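Local coordinates for peruvianin-I (Thevetia peruviana, PDB 6ORM), which acts as a cysteine peptidase in latex, although it belongs to the germin-like proteins of the cupin family, at the interface of chains A and B. Numbering follows the deposited sequence. Chains: chain A/B, Peruvianin-I.

The interface of chains A and B. Residues chain A 5-8, 69; chain B 4, 22-23.
B:Asn22 reads the backbone of A:Gly5 to A:Leu7 with both ends of its carboxamide, a worked example of how one side-chain amide can pair with the N-terminal loop of a neighbouring subunit. Its CG stands anti to the backbone N (chi1 -168°), which extends the amide toward that loop of chain A. ND2 of B:Asn22 gives a nearly straight hydrogen bond to the carbonyl O of A:Gly5 (2.9 Å); the acceptor lies in the amide plane of B:Asn22, whereas ND2 stands off the A:Gly5 carbonyl plane. OD1 of B:Asn22 accepts from the backbone N of A:Leu7 at 2.8 Å and from NE2 of A:Gln8 at 2.9 Å, each donor in the carbonyl plane and on a lone pair. Bonds at both OD1 and ND2 would hold the carboxamide against rotation about chi2.

The A:Gln8 chain, bent at chi2 (-73°), folds back to present its amide, turned 75° against that of B:Asn22. Its OE1 takes the backbone N-H of B:Gly23, again in plane on a lone pair, so the two amides are interlocked with neighbouring backbone. CG2 of A:Thr69 sits over one face of the B:Asn22 amide, 4.0 Å from its CG. A:Leu7 crosses B:Asn22 at about a right angle, its CB and CG on the opposite face, displaced from the centre; its CD1 rests on CA of B:Gly23 (3.6 Å), while CD2 abuts CD of the B:Pro4 ring at 3.7 Å. An alanine in place of B:Asn22 would probably leave the A:Gly5 carbonyl and the A:Leu7 N-H without these mates and set the A:Gln8 amide freer to turn. This contact joins two copies within a hexameric deposited assembly, consistent with the oligomers typical of germins. A water bridges OE1 of A:Gln8, at 2.8 Å, to the carbonyl O of B:Gly23.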
ATOM      1  N   GLY A   5      -3.922  -4.061  -3.741  1.00 42.38           N
ATOM      2  CA  GLY A   5      -4.676  -3.462  -4.814  1.00 42.27           C
ATOM      3  C   GLY A   5      -5.043  -4.478  -5.876  1.00 42.64           C
ATOM      4  O   GLY A   5      -4.328  -5.461  -6.100  1.00 42.91           O
ATOM      5  N   PRO A   6      -6.179  -4.273  -6.539  1.00 42.96           N
ATOM      6  CA  PRO A   6      -6.566  -5.177  -7.626  1.00 42.69           C
ATOM      7  C   PRO A   6      -5.740  -4.922  -8.875  1.00 43.58           C
ATOM      8  O   PRO A   6      -5.397  -3.781  -9.198  1.00 44.59           O
ATOM      9  CB  PRO A   6      -8.044  -4.836  -7.856  1.00 42.83           C
ATOM     10  CG  PRO A   6      -8.151  -3.402  -7.441  1.00 42.70           C
ATOM     11  CD  PRO A   6      -7.203  -3.245  -6.279  1.00 41.98           C
ATOM     12  N   LEU A   7      -5.421  -6.003  -9.583  1.00 42.76           N
ATOM     13  CA  LEU A   7      -4.624  -5.933 -10.798  1.00 44.43           C
ATOM     14  C   LEU A   7      -5.451  -6.215 -12.047  1.00 45.14           C
ATOM     15  O   LEU A   7      -4.885  -6.432 -13.123  1.00 46.46           O
ATOM     16  CB  LEU A   7      -3.440  -6.899 -10.700  1.00 45.43           C
ATOM     17  CG  LEU A   7      -2.405  -6.484  -9.648  1.00 44.88           C
ATOM     18  CD1 LEU A   7      -1.326  -7.545  -9.457  1.00 45.42           C
ATOM     19  CD2 LEU A   7      -1.786  -5.150 -10.034  1.00 45.55           C
ATOM     20  N   GLN A   8      -6.774  -6.208 -11.921  1.00 45.00           N
ATOM     21  CA  GLN A   8      -7.707  -6.376 -13.026  1.00 46.12           C
ATOM     22  C   GLN A   8      -9.076  -5.930 -12.523  1.00 44.83           C
ATOM     23  O   GLN A   8      -9.230  -5.555 -11.356  1.00 43.51           O
ATOM     24  CB  GLN A   8      -7.715  -7.821 -13.548  1.00 46.81           C
ATOM     25  CG  GLN A   8      -8.120  -8.878 -12.525  1.00 45.38           C
ATOM     26  CD  GLN A   8      -7.050  -9.132 -11.478  1.00 43.73           C
ATOM     27  OE1 GLN A   8      -5.919  -9.490 -11.802  1.00 44.27           O
ATOM     28  NE2 GLN A   8      -7.403  -8.937 -10.213  1.00 41.92           N
ATOM     29  N   THR A  69     -10.295  -9.229  -3.873  1.00 38.95           N
ATOM     30  CA  THR A  69      -9.375  -8.206  -4.366  1.00 39.02           C
ATOM     31  C   THR A  69      -9.944  -6.787  -4.292  1.00 39.16           C
ATOM     32  O   THR A  69      -9.220  -5.840  -4.597  1.00 39.07           O
ATOM     33  CB  THR A  69      -8.893  -8.446  -5.813  1.00 40.05           C
ATOM     34  OG1 THR A  69      -9.955  -8.136  -6.726  1.00 40.32           O
ATOM     35  CG2 THR A  69      -8.433  -9.890  -6.015  1.00 40.32           C
TER
ATOM     36  N   PRO B   4       0.123  -4.205  -5.864  1.00 45.74           N
ATOM     37  CA  PRO B   4       0.832  -4.887  -4.774  1.00 44.27           C
ATOM     38  C   PRO B   4       2.340  -4.839  -4.982  1.00 44.80           C
ATOM     39  O   PRO B   4       2.835  -4.948  -6.105  1.00 46.86           O
ATOM     40  CB  PRO B   4       0.296  -6.320  -4.850  1.00 44.62           C
ATOM     41  CG  PRO B   4      -1.062  -6.170  -5.453  1.00 44.88           C
ATOM     42  CD  PRO B   4      -0.931  -5.050  -6.450  1.00 45.45           C
ATOM     43  N   ASN B  22      -5.020 -12.672  -8.435  1.00 46.25           N
ATOM     44  CA  ASN B  22      -4.773 -11.243  -8.573  1.00 45.85           C
ATOM     45  C   ASN B  22      -3.462 -11.043  -9.318  1.00 46.40           C
ATOM     46  O   ASN B  22      -2.392 -11.417  -8.815  1.00 45.52           O
ATOM     47  CB  ASN B  22      -4.742 -10.563  -7.201  1.00 43.91           C
ATOM     48  CG  ASN B  22      -4.783  -9.051  -7.300  1.00 43.04           C
ATOM     49  OD1 ASN B  22      -5.372  -8.493  -8.226  1.00 44.03           O
ATOM     50  ND2 ASN B  22      -4.159  -8.378  -6.341  1.00 41.16           N
ATOM     51  N   GLY B  23      -3.528 -10.477 -10.516  1.00 47.71           N
ATOM     52  CA  GLY B  23      -2.357 -10.376 -11.371  1.00 49.16           C
ATOM     53  C   GLY B  23      -2.161 -11.638 -12.190  1.00 51.07           C
ATOM     54  O   GLY B  23      -3.076 -12.076 -12.892  1.00 52.04           O
TER
HETATM   55  O   HOH W   1      -4.306  -9.971 -14.100  1.00 51.16           O